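Local coordinates for hypothetical 39.9 kDa protein (Saccharomyces cerevisiae, PDB 2GA8), which acts as an ATP-dependent kinase that could be involved in assembly of the endoplasmic reticulum membrane, at residues 157-162 with 254-259; 130-135 with 189-194; 20-25 with 287-292; 73-78 with 199-204. One frame throughout, in Å; residues are numbered along the deposited sequence.

Interaction 1 (157-162 with 254-259)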
# COMPACT_ATOMS: atom_id res chain seq x y z
N GLN A 157 6.31 -7.95 -3.06
CA GLN A 157 6.68 -6.67 -2.49
C GLN A 157 5.53 -6.20 -1.62
O GLN A 157 4.39 -6.59 -1.84
CB GLN A 157 6.93 -5.65 -3.61
CG GLN A 157 7.30 -4.25 -3.13
CD GLN A 157 8.53 -4.22 -2.24
OE1 GLN A 157 8.50 -4.67 -1.09
NE2 GLN A 157 9.63 -3.70 -2.77
N ILE A 158 5.83 -5.39 -0.62
CA ILE A 158 4.79 -4.87 0.26
C ILE A 158 4.55 -3.39 -0.03
O ILE A 158 5.45 -2.68 -0.46
CB ILE A 158 5.17 -4.99 1.76
CG1 ILE A 158 6.52 -4.30 2.01
CG2 ILE A 158 5.23 -6.46 2.17
CD1 ILE A 158 6.91 -4.26 3.48
N VAL A 159 3.32 -2.95 0.19
CA VAL A 159 2.97 -1.55 -0.00
C VAL A 159 2.32 -1.10 1.30
O VAL A 159 1.14 -1.38 1.54
CB VAL A 159 1.97 -1.33 -1.16
CG1 VAL A 159 1.48 0.12 -1.15
CG2 VAL A 159 2.63 -1.64 -2.49
N PRO A 160 3.09 -0.45 2.17
CA PRO A 160 2.50 0.02 3.43
C PRO A 160 1.71 1.29 3.12
O PRO A 160 2.11 2.09 2.27
CB PRO A 160 3.71 0.31 4.30
CG PRO A 160 4.79 -0.58 3.72
CD PRO A 160 4.56 -0.40 2.24
N MET A 161 0.58 1.47 3.80
CA MET A 161 -0.25 2.65 3.59
C MET A 161 0.42 3.87 4.23
O MET A 161 0.13 5.01 3.87
CB MET A 161 -1.62 2.40 4.21
CG MET A 161 -2.72 3.32 3.76
SD MET A 161 -4.25 2.89 4.62
CE MET A 161 -4.12 3.90 6.01
N ASP A 162 1.33 3.62 5.16
CA ASP A 162 2.05 4.66 5.90
C ASP A 162 2.71 5.75 5.06
O ASP A 162 2.77 6.91 5.47
CB ASP A 162 3.11 4.02 6.79
CG ASP A 162 2.52 3.06 7.80
OD1 ASP A 162 1.97 3.53 8.82
OD2 ASP A 162 2.58 1.84 7.55
N TYR A 254 9.68 1.87 -1.70
CA TYR A 254 9.31 0.55 -2.18
C TYR A 254 9.19 0.58 -3.69
O TYR A 254 8.54 1.46 -4.25
CB TYR A 254 7.97 0.13 -1.56
CG TYR A 254 7.97 0.22 -0.05
CD1 TYR A 254 8.50 -0.81 0.73
CD2 TYR A 254 7.47 1.35 0.60
CE1 TYR A 254 8.54 -0.71 2.12
CE2 TYR A 254 7.51 1.46 1.98
CZ TYR A 254 8.04 0.43 2.74
OH TYR A 254 8.08 0.54 4.11
N CYS A 255 9.85 -0.36 -4.35
CA CYS A 255 9.79 -0.44 -5.79
C CYS A 255 9.00 -1.66 -6.23
O CYS A 255 9.27 -2.78 -5.79
CB CYS A 255 11.18 -0.53 -6.41
SG CYS A 255 11.09 -0.80 -8.21
N ILE A 256 8.02 -1.44 -7.09
CA ILE A 256 7.22 -2.52 -7.64
C ILE A 256 7.66 -2.57 -9.09
O ILE A 256 7.36 -1.67 -9.87
CB ILE A 256 5.71 -2.21 -7.56
CG1 ILE A 256 5.29 -2.07 -6.09
CG2 ILE A 256 4.91 -3.30 -8.25
CD1 ILE A 256 3.88 -1.56 -5.91
N SER A 257 8.38 -3.63 -9.46
CA SER A 257 8.89 -3.77 -10.82
C SER A 257 8.18 -4.85 -11.63
O SER A 257 7.23 -5.47 -11.16
CB SER A 257 10.38 -4.12 -10.78
OG SER A 257 10.55 -5.47 -10.35
N LYS A 258 8.68 -5.08 -12.84
CA LYS A 258 8.10 -6.10 -13.71
C LYS A 258 8.22 -7.47 -13.03
O LYS A 258 7.46 -8.38 -13.34
CB LYS A 258 8.84 -6.14 -15.05
CG LYS A 258 10.33 -6.49 -14.95
CD LYS A 258 10.98 -6.66 -16.32
CE LYS A 258 10.97 -5.36 -17.12
NZ LYS A 258 11.77 -4.28 -16.47
N PHE A 259 9.15 -7.60 -12.09
CA PHE A 259 9.33 -8.88 -11.41
C PHE A 259 8.36 -9.09 -10.26
O PHE A 259 8.18 -10.22 -9.80
CB PHE A 259 10.77 -9.01 -10.90
CG PHE A 259 11.78 -9.03 -12.01
CD1 PHE A 259 11.83 -10.09 -12.90
CD2 PHE A 259 12.65 -7.96 -12.19
CE1 PHE A 259 12.72 -10.09 -13.97
CE2 PHE A 259 13.55 -7.95 -13.25
CZ PHE A 259 13.58 -9.02 -14.14

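Interaction 2 (130-135 with 189-194)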
# COMPACT_ATOMS: atom_id res chain seq x y z
N THR A 130 4.02 16.50 -3.35
CA THR A 130 5.17 15.66 -3.64
C THR A 130 5.57 14.66 -2.56
O THR A 130 6.19 13.64 -2.86
CB THR A 130 6.41 16.52 -3.97
OG1 THR A 130 6.74 17.34 -2.85
CG2 THR A 130 6.13 17.39 -5.18
N ALA A 131 5.21 14.93 -1.31
CA ALA A 131 5.57 14.04 -0.21
C ALA A 131 4.96 12.64 -0.35
O ALA A 131 5.51 11.67 0.16
CB ALA A 131 5.15 14.65 1.12
N ASN A 132 3.82 12.54 -1.03
CA ASN A 132 3.18 11.24 -1.22
C ASN A 132 3.19 10.84 -2.69
O ASN A 132 2.39 10.02 -3.13
CB ASN A 132 1.73 11.29 -0.73
CG ASN A 132 1.61 11.78 0.70
OD1 ASN A 132 0.93 12.76 0.98
ND2 ASN A 132 2.28 11.10 1.62
N ALA A 133 4.10 11.43 -3.45
CA ALA A 133 4.18 11.14 -4.88
C ALA A 133 4.51 9.69 -5.21
O ALA A 133 5.27 9.03 -4.49
CB ALA A 133 5.22 12.06 -5.54
N ILE A 134 3.91 9.22 -6.29
CA ILE A 134 4.16 7.88 -6.83
C ILE A 134 5.04 8.20 -8.03
O ILE A 134 4.76 9.16 -8.75
CB ILE A 134 2.86 7.22 -7.33
CG1 ILE A 134 1.93 6.93 -6.14
CG2 ILE A 134 3.18 5.94 -8.10
CD1 ILE A 134 0.50 6.61 -6.55
N ARG A 135 6.10 7.43 -8.24
CA ARG A 135 6.99 7.68 -9.37
C ARG A 135 7.06 6.49 -10.30
O ARG A 135 7.19 5.35 -9.86
CB ARG A 135 8.39 8.04 -8.87
CG ARG A 135 8.43 9.38 -8.13
CD ARG A 135 9.86 9.82 -7.85
NE ARG A 135 9.89 11.17 -7.30
CZ ARG A 135 9.39 11.51 -6.12
NH1 ARG A 135 8.81 10.59 -5.35
NH2 ARG A 135 9.45 12.76 -5.70
N THR A 189 -6.25 11.97 7.38
CA THR A 189 -4.87 12.46 7.45
C THR A 189 -3.93 11.71 6.51
O THR A 189 -2.71 11.73 6.70
CB THR A 189 -4.31 12.42 8.90
OG1 THR A 189 -4.34 11.08 9.40
CG2 THR A 189 -5.11 13.33 9.81
N PHE A 190 -4.49 11.05 5.50
CA PHE A 190 -3.73 10.30 4.51
C PHE A 190 -4.16 10.80 3.14
O PHE A 190 -5.31 11.21 2.96
CB PHE A 190 -4.05 8.81 4.56
CG PHE A 190 -3.49 8.09 5.75
CD1 PHE A 190 -2.26 7.44 5.67
CD2 PHE A 190 -4.21 8.04 6.94
CE1 PHE A 190 -1.76 6.74 6.75
CE2 PHE A 190 -3.71 7.34 8.04
CZ PHE A 190 -2.49 6.68 7.94
N ASP A 191 -3.25 10.77 2.17
CA ASP A 191 -3.61 11.18 0.81
C ASP A 191 -4.34 9.98 0.20
O ASP A 191 -3.76 9.19 -0.56
CB ASP A 191 -2.36 11.50 -0.01
CG ASP A 191 -2.70 12.14 -1.35
OD1 ASP A 191 -3.85 12.02 -1.80
OD2 ASP A 191 -1.80 12.76 -1.95
N SER A 192 -5.62 9.83 0.54
CA SER A 192 -6.42 8.72 0.02
C SER A 192 -6.55 8.80 -1.50
O SER A 192 -6.70 7.77 -2.16
CB SER A 192 -7.82 8.73 0.65
OG SER A 192 -8.51 9.92 0.33
N ASN A 193 -6.51 10.02 -2.03
CA ASN A 193 -6.61 10.26 -3.47
C ASN A 193 -5.50 9.53 -4.21
O ASN A 193 -5.74 8.79 -5.17
CB ASN A 193 -6.45 11.76 -3.79
CG ASN A 193 -7.34 12.67 -2.94
OD1 ASN A 193 -7.62 12.39 -1.79
ND2 ASN A 193 -7.75 13.80 -3.52
N ASN A 194 -4.26 9.75 -3.77
CA ASN A 194 -3.12 9.13 -4.43
C ASN A 194 -2.99 7.64 -4.12
O ASN A 194 -2.44 6.90 -4.93
CB ASN A 194 -1.82 9.87 -4.09
CG ASN A 194 -0.94 10.09 -5.31
OD1 ASN A 194 0.28 10.18 -5.21
ND2 ASN A 194 -1.57 10.19 -6.47

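Interaction 3 (20-25 with 287-292)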
# COMPACT_ATOMS: atom_id res chain seq x y z
N GLU A 20 -2.83 -16.84 -16.23
CA GLU A 20 -3.09 -16.45 -17.61
C GLU A 20 -4.04 -15.26 -17.71
O GLU A 20 -4.24 -14.71 -18.80
CB GLU A 20 -3.69 -17.63 -18.39
CG GLU A 20 -2.71 -18.77 -18.65
CD GLU A 20 -3.36 -19.98 -19.28
OE1 GLU A 20 -4.00 -19.84 -20.35
OE2 GLU A 20 -3.25 -21.09 -18.71
N ASP A 21 -4.60 -14.84 -16.58
CA ASP A 21 -5.55 -13.73 -16.56
C ASP A 21 -5.05 -12.46 -15.90
O ASP A 21 -5.55 -11.36 -16.19
CB ASP A 21 -6.83 -14.17 -15.85
CG ASP A 21 -7.50 -15.35 -16.53
OD1 ASP A 21 -7.85 -15.23 -17.72
OD2 ASP A 21 -7.66 -16.40 -15.87
N ASN A 22 -4.09 -12.58 -15.00
CA ASN A 22 -3.57 -11.41 -14.29
C ASN A 22 -2.07 -11.45 -14.18
O ASN A 22 -1.49 -12.49 -13.83
CB ASN A 22 -4.16 -11.34 -12.87
CG ASN A 22 -5.67 -11.17 -12.87
OD1 ASN A 22 -6.43 -12.14 -12.86
ND2 ASN A 22 -6.11 -9.92 -12.87
N TYR A 23 -1.43 -10.33 -14.46
CA TYR A 23 0.02 -10.24 -14.38
C TYR A 23 0.48 -10.34 -12.93
O TYR A 23 1.54 -10.88 -12.62
CB TYR A 23 0.52 -8.93 -14.96
CG TYR A 23 2.03 -8.91 -15.09
CD1 TYR A 23 2.66 -9.68 -16.05
CD2 TYR A 23 2.81 -8.15 -14.22
CE1 TYR A 23 4.04 -9.71 -16.15
CE2 TYR A 23 4.20 -8.17 -14.31
CZ TYR A 23 4.81 -8.95 -15.28
OH TYR A 23 6.17 -8.97 -15.39
N ARG A 24 -0.33 -9.79 -12.02
CA ARG A 24 0.01 -9.84 -10.61
C ARG A 24 -1.23 -10.00 -9.75
O ARG A 24 -2.34 -9.67 -10.16
CB ARG A 24 0.80 -8.59 -10.21
CG ARG A 24 0.32 -7.30 -10.85
CD ARG A 24 1.10 -6.07 -10.37
NE ARG A 24 2.53 -6.15 -10.62
CZ ARG A 24 3.28 -5.14 -11.05
NH1 ARG A 24 2.74 -3.96 -11.29
NH2 ARG A 24 4.59 -5.31 -11.22
N VAL A 25 -1.04 -10.56 -8.56
CA VAL A 25 -2.15 -10.74 -7.65
C VAL A 25 -1.93 -9.79 -6.48
O VAL A 25 -0.80 -9.47 -6.13
CB VAL A 25 -2.24 -12.18 -7.14
CG1 VAL A 25 -2.46 -13.13 -8.32
CG2 VAL A 25 -0.98 -12.55 -6.39
N THR A 287 -10.01 -6.89 -10.36
CA THR A 287 -8.97 -7.50 -11.17
C THR A 287 -9.22 -9.00 -11.22
O THR A 287 -8.74 -9.69 -12.13
CB THR A 287 -7.55 -7.30 -10.58
OG1 THR A 287 -7.48 -7.90 -9.28
CG2 THR A 287 -7.22 -5.82 -10.47
N GLY A 288 -9.97 -9.50 -10.25
CA GLY A 288 -10.24 -10.93 -10.19
C GLY A 288 -9.06 -11.67 -9.57
O GLY A 288 -9.00 -12.90 -9.60
N ALA A 289 -8.12 -10.92 -9.02
CA ALA A 289 -6.94 -11.51 -8.40
C ALA A 289 -6.61 -10.82 -7.09
O ALA A 289 -5.55 -10.22 -6.94
CB ALA A 289 -5.75 -11.41 -9.36
N LEU A 290 -7.54 -10.92 -6.14
CA LEU A 290 -7.37 -10.30 -4.83
C LEU A 290 -7.71 -11.23 -3.66
O LEU A 290 -8.70 -11.95 -3.69
CB LEU A 290 -8.28 -9.07 -4.72
CG LEU A 290 -8.34 -8.40 -3.35
CD1 LEU A 290 -7.02 -7.67 -3.08
CD2 LEU A 290 -9.50 -7.42 -3.29
N LEU A 291 -6.85 -11.21 -2.64
CA LEU A 291 -7.08 -11.97 -1.42
C LEU A 291 -7.21 -10.87 -0.37
O LEU A 291 -6.44 -9.91 -0.40
CB LEU A 291 -5.91 -12.90 -1.10
CG LEU A 291 -5.94 -14.21 -1.88
CD1 LEU A 291 -4.76 -15.08 -1.49
CD2 LEU A 291 -7.25 -14.94 -1.60
N VAL A 292 -8.18 -11.00 0.52
CA VAL A 292 -8.43 -10.00 1.56
C VAL A 292 -8.41 -10.60 2.96
O VAL A 292 -9.13 -11.56 3.24
CB VAL A 292 -9.79 -9.32 1.33
CG1 VAL A 292 -10.02 -8.23 2.38
CG2 VAL A 292 -9.85 -8.73 -0.08
O HOH W 1 -4.37 -8.02 -9.08

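Interaction 4 (73-78 with 199-204). With SO4 (sulfate ion), chain I.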
# COMPACT_ATOMS: atom_id res chain seq x y z
N VAL A 73 3.40 -0.21 -20.98
CA VAL A 73 2.02 0.03 -20.57
C VAL A 73 1.96 1.48 -20.09
O VAL A 73 2.80 1.91 -19.30
CB VAL A 73 1.61 -0.89 -19.40
CG1 VAL A 73 0.21 -0.55 -18.92
CG2 VAL A 73 1.68 -2.35 -19.84
N ASN A 74 0.99 2.24 -20.59
CA ASN A 74 0.85 3.64 -20.19
C ASN A 74 -0.03 3.62 -18.94
O ASN A 74 -1.21 3.30 -19.01
CB ASN A 74 0.18 4.46 -21.29
CG ASN A 74 0.33 5.95 -21.07
OD1 ASN A 74 0.07 6.46 -19.98
ND2 ASN A 74 0.75 6.66 -22.11
N LEU A 75 0.56 3.97 -17.80
CA LEU A 75 -0.19 3.92 -16.56
C LEU A 75 -0.93 5.18 -16.14
O LEU A 75 -1.92 5.11 -15.42
CB LEU A 75 0.74 3.48 -15.43
CG LEU A 75 1.38 2.11 -15.70
CD1 LEU A 75 2.38 1.78 -14.61
CD2 LEU A 75 0.29 1.05 -15.78
N VAL A 76 -0.47 6.34 -16.60
CA VAL A 76 -1.11 7.58 -16.22
C VAL A 76 -1.57 8.47 -17.37
O VAL A 76 -1.58 9.69 -17.25
CB VAL A 76 -0.19 8.40 -15.29
CG1 VAL A 76 0.03 7.64 -13.99
CG2 VAL A 76 1.14 8.66 -15.97
N ASP A 77 -1.96 7.84 -18.47
CA ASP A 77 -2.45 8.58 -19.63
C ASP A 77 -3.80 9.23 -19.32
O ASP A 77 -4.15 10.26 -19.88
CB ASP A 77 -2.58 7.64 -20.83
CG ASP A 77 -3.45 6.44 -20.53
OD1 ASP A 77 -4.64 6.62 -20.21
OD2 ASP A 77 -2.94 5.30 -20.60
N SER A 78 -4.55 8.61 -18.41
CA SER A 78 -5.87 9.10 -18.01
C SER A 78 -5.79 10.33 -17.11
O SER A 78 -6.80 10.99 -16.85
CB SER A 78 -6.65 8.00 -17.29
OG SER A 78 -6.77 6.84 -18.10
N CYS A 199 -3.70 2.18 -6.52
CA CYS A 199 -4.50 0.97 -6.74
C CYS A 199 -4.98 0.86 -8.18
O CYS A 199 -5.04 -0.23 -8.72
CB CYS A 199 -5.68 0.92 -5.77
SG CYS A 199 -5.16 0.70 -4.06
N LYS A 200 -5.31 2.00 -8.81
CA LYS A 200 -5.76 1.98 -10.20
C LYS A 200 -4.58 1.58 -11.10
O LYS A 200 -4.75 0.88 -12.10
CB LYS A 200 -6.27 3.36 -10.63
CG LYS A 200 -7.53 3.81 -9.92
CD LYS A 200 -8.06 5.10 -10.55
CE LYS A 200 -9.40 5.49 -9.96
NZ LYS A 200 -9.94 6.72 -10.63
N ILE A 201 -3.40 2.07 -10.76
CA ILE A 201 -2.19 1.76 -11.51
C ILE A 201 -1.91 0.26 -11.38
O ILE A 201 -1.61 -0.41 -12.36
CB ILE A 201 -0.99 2.57 -10.98
CG1 ILE A 201 -1.15 4.04 -11.39
CG2 ILE A 201 0.32 1.99 -11.49
CD1 ILE A 201 -0.10 4.96 -10.82
N LEU A 202 -2.01 -0.25 -10.16
CA LEU A 202 -1.77 -1.67 -9.94
C LEU A 202 -2.78 -2.54 -10.69
O LEU A 202 -2.42 -3.56 -11.28
CB LEU A 202 -1.82 -2.00 -8.44
CG LEU A 202 -0.68 -1.40 -7.61
CD1 LEU A 202 -0.89 -1.75 -6.14
CD2 LEU A 202 0.65 -1.96 -8.10
N ALA A 203 -4.05 -2.13 -10.66
CA ALA A 203 -5.08 -2.90 -11.35
C ALA A 203 -4.82 -2.90 -12.84
O ALA A 203 -5.05 -3.90 -13.52
CB ALA A 203 -6.46 -2.32 -11.05
N LYS A 204 -4.33 -1.78 -13.36
CA LYS A 204 -4.04 -1.70 -14.79
C LYS A 204 -2.87 -2.61 -15.15
O LYS A 204 -2.88 -3.23 -16.21
CB LYS A 204 -3.73 -0.25 -15.19
CG LYS A 204 -3.53 -0.07 -16.70
CD LYS A 204 -3.59 1.39 -17.12
CE LYS A 204 -3.51 1.52 -18.63
NZ LYS A 204 -3.72 2.92 -19.10
S SO4 I . -12.96 8.15 -9.08
O1 SO4 I . -12.40 8.56 -7.78
O2 SO4 I . -12.04 8.55 -10.16
O3 SO4 I . -13.14 6.69 -9.10
O4 SO4 I . -14.27 8.81 -9.29
O HOH W 2 -6.38 4.24 -17.48

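Interaction 1 (157-162 with 254-259)
P160 and Y254 reach toward each other tip to tip, and the proline lies over one face of the phenol ring. Its CD is 3.6 Å from the centroid of the Y254 ring, 17° off the ring normal, a CH-pi contact, and CG continues toward the hydroxyl end, 3.5 Å from Y254 OH. I158 approaches the same tyrosine obliquely: CG1 stands between its backbone N and carbonyl carbon (chi1 55°) and lies 4.1 Å from Y254 CE1. The backbone O of I158 is buried near the ring without a polar partner in the model. P160 lies on strand 156-160, an outermost strand of the five-stranded parallel sheet of the P-loop kinase core, whereas Y254 to I256 end strand 248-256, an outermost strand of the mixed sheet. No backbone hydrogen bond joins the two strands here; the Q157 side chain makes the polar link. Q157 NE2 donates to C255 O, 3.2 Å away and nearly straight at 170°, in the plane of the amide but above that of the C255 carbonyl. The other end of the amide is also held, since Q157 OE1 accepts from I158 N at 2.8 Å on a lone pair, fixing its rotation. V159 and I256 cross at about a right angle, CG2 of V159 lying 3.6 Å from CD1 of I256; from helix 192-206, L198 packs on V159 and L202 on I256.

Interaction 2 (130-135 with 189-194)
N132 and D191 meet through van der Waals contact: OD1 of N132 lies 3.7 Å from CB of D191, with the amide and carboxylate planes 77° apart. I134 and N194 make the second van der Waals contact, their side chains sliding past each other in opposite directions, and CD1 of I134 comes to 3.4 Å from the backbone O of N194. The hydrogen bonds that fix these groups run mostly to other partners. ND2 of N132 donates to G163 O and H165 O, which fixes the amide's rotation. D191 is the N-cap of helix 192-206: CG is anti to its backbone N (chi1 -171°), and D191 OD1 accepts from N194 N at 3.0 Å, the N-H coming from well above the carboxylate plane. Its other oxygen, OD2, takes the N-H of G128 in the loop before strand 134-136. An alanine in place of D191 would probably leave N194 N and G128 N without their carboxylate acceptors and loosen the join between helix start and loop. The carboxylate thus ties a helix N-terminus to the chain leading into a strand of the mixed sheet, and the partial positive charge of that helix end would be expected to stabilise its negative form.

Interaction 3 (20-25 with 287-292)
N22 turns its side-chain amide onto the end of a helix: N22 ND2 donates to T287 O at 2.7 Å, from above the plane of that carbonyl. T287 closely follows helix 275-285, and G288, with positive phi, leads the chain out toward strand 290-296. The amide has further partners, ND2 reaching S206 OG and OD1 accepting from R18 NE, so both of its polar ends are engaged. A289 packs against the same group, its CB 3.5 Å from CG of N22. T287 OG1, placed between its backbone N and carbonyl carbon (chi1 61°), accepts from A289 N at 3.1 Å, which closes an ST turn, and it is also hydrogen-bonded to L284 O. Water 1 donates to this hydroxyl oxygen and, at 2.8 Å, to R24 O, bridging the two segments. Where strands 25-30 and 290-296 begin to run side by side in the central parallel sheet, V25 CA makes a CA-H...O contact with A289 O at 3.5 Å, and V25 CG1 touches A289 CB at 3.9 Å. Strand 25-30 leads directly into the glycine-rich ATP-binding loop assigned by similarity. Amide, hydroxyl and water therefore supply polar partners to backbone groups at this buried join, T287 O and R24 O among them, just ahead of the regular pairing of the two strands.

Interaction 4 (73-78 with 199-204)
The flat groups that meet K204 are the D77 carboxylate and the N74 peptide carbonyl, both touched by its ammonium. Only one oxygen of the carboxylate is used in the salt bridge, D77 OD2 lying 2.9 Å from K204 NZ, while OD1 lies near S78 OG. N74 O receives the same NZ nearly along the C=O axis in a hydrogen bond modelled at 2.5 Å, a length so short that its exact value is doubtful. K204 belongs to helix 192-206, which in this P-loop kinase fold packs between the central parallel sheet and the mixed sheet, and loop 73-78 packs against it. With CG anti to the backbone N (chi1 -175°) and the rest of the chain extended, the lysine passes L75, whose CD2 is 4.1 Å from K204 CG. An alanine at K204 would probably leave the D77 carboxylate without its charged mate, close beside a carbonyl oxygen that would have lost its donor. Deeper in, L75 and I201 cross at about a right angle, CD1 of L75 lying 3.7 Å from CG2 of I201. V76 CG1 adds a looser touch on I201 CD1 at 4.2 Å, and I136 of strand 134-136 packs against all three. On the outer side of the helix, K200 NZ donates at 2.8 Å to O2 of a sulfate ion, probably from the crystallisation liquor, and K279 NZ binds the same ion.

Helix 192-206 touches all four contacts: its start is capped in interaction 2, its later turns carry interaction 4, L202 CD2 touches I256 CD1 of interaction 1 at 3.9 Å, and A203 CB meets T287 CG2 of interaction 3 at 3.6 Å. Interactions 2 and 4, with centres 15 Å apart, both join it to parts around the mixed sheet. Interactions 1 and 3 share the central parallel sheet and meet through K258 O and Y23 OH, probably hydrogen-bonded. Interaction 1 lies closest to the nucleotide site inferred by similarity, the I158 side chain being about 6 Å from that of S38; the others lie away from it. A mercury (II) ion sits about 2 Å from the C255 side chain.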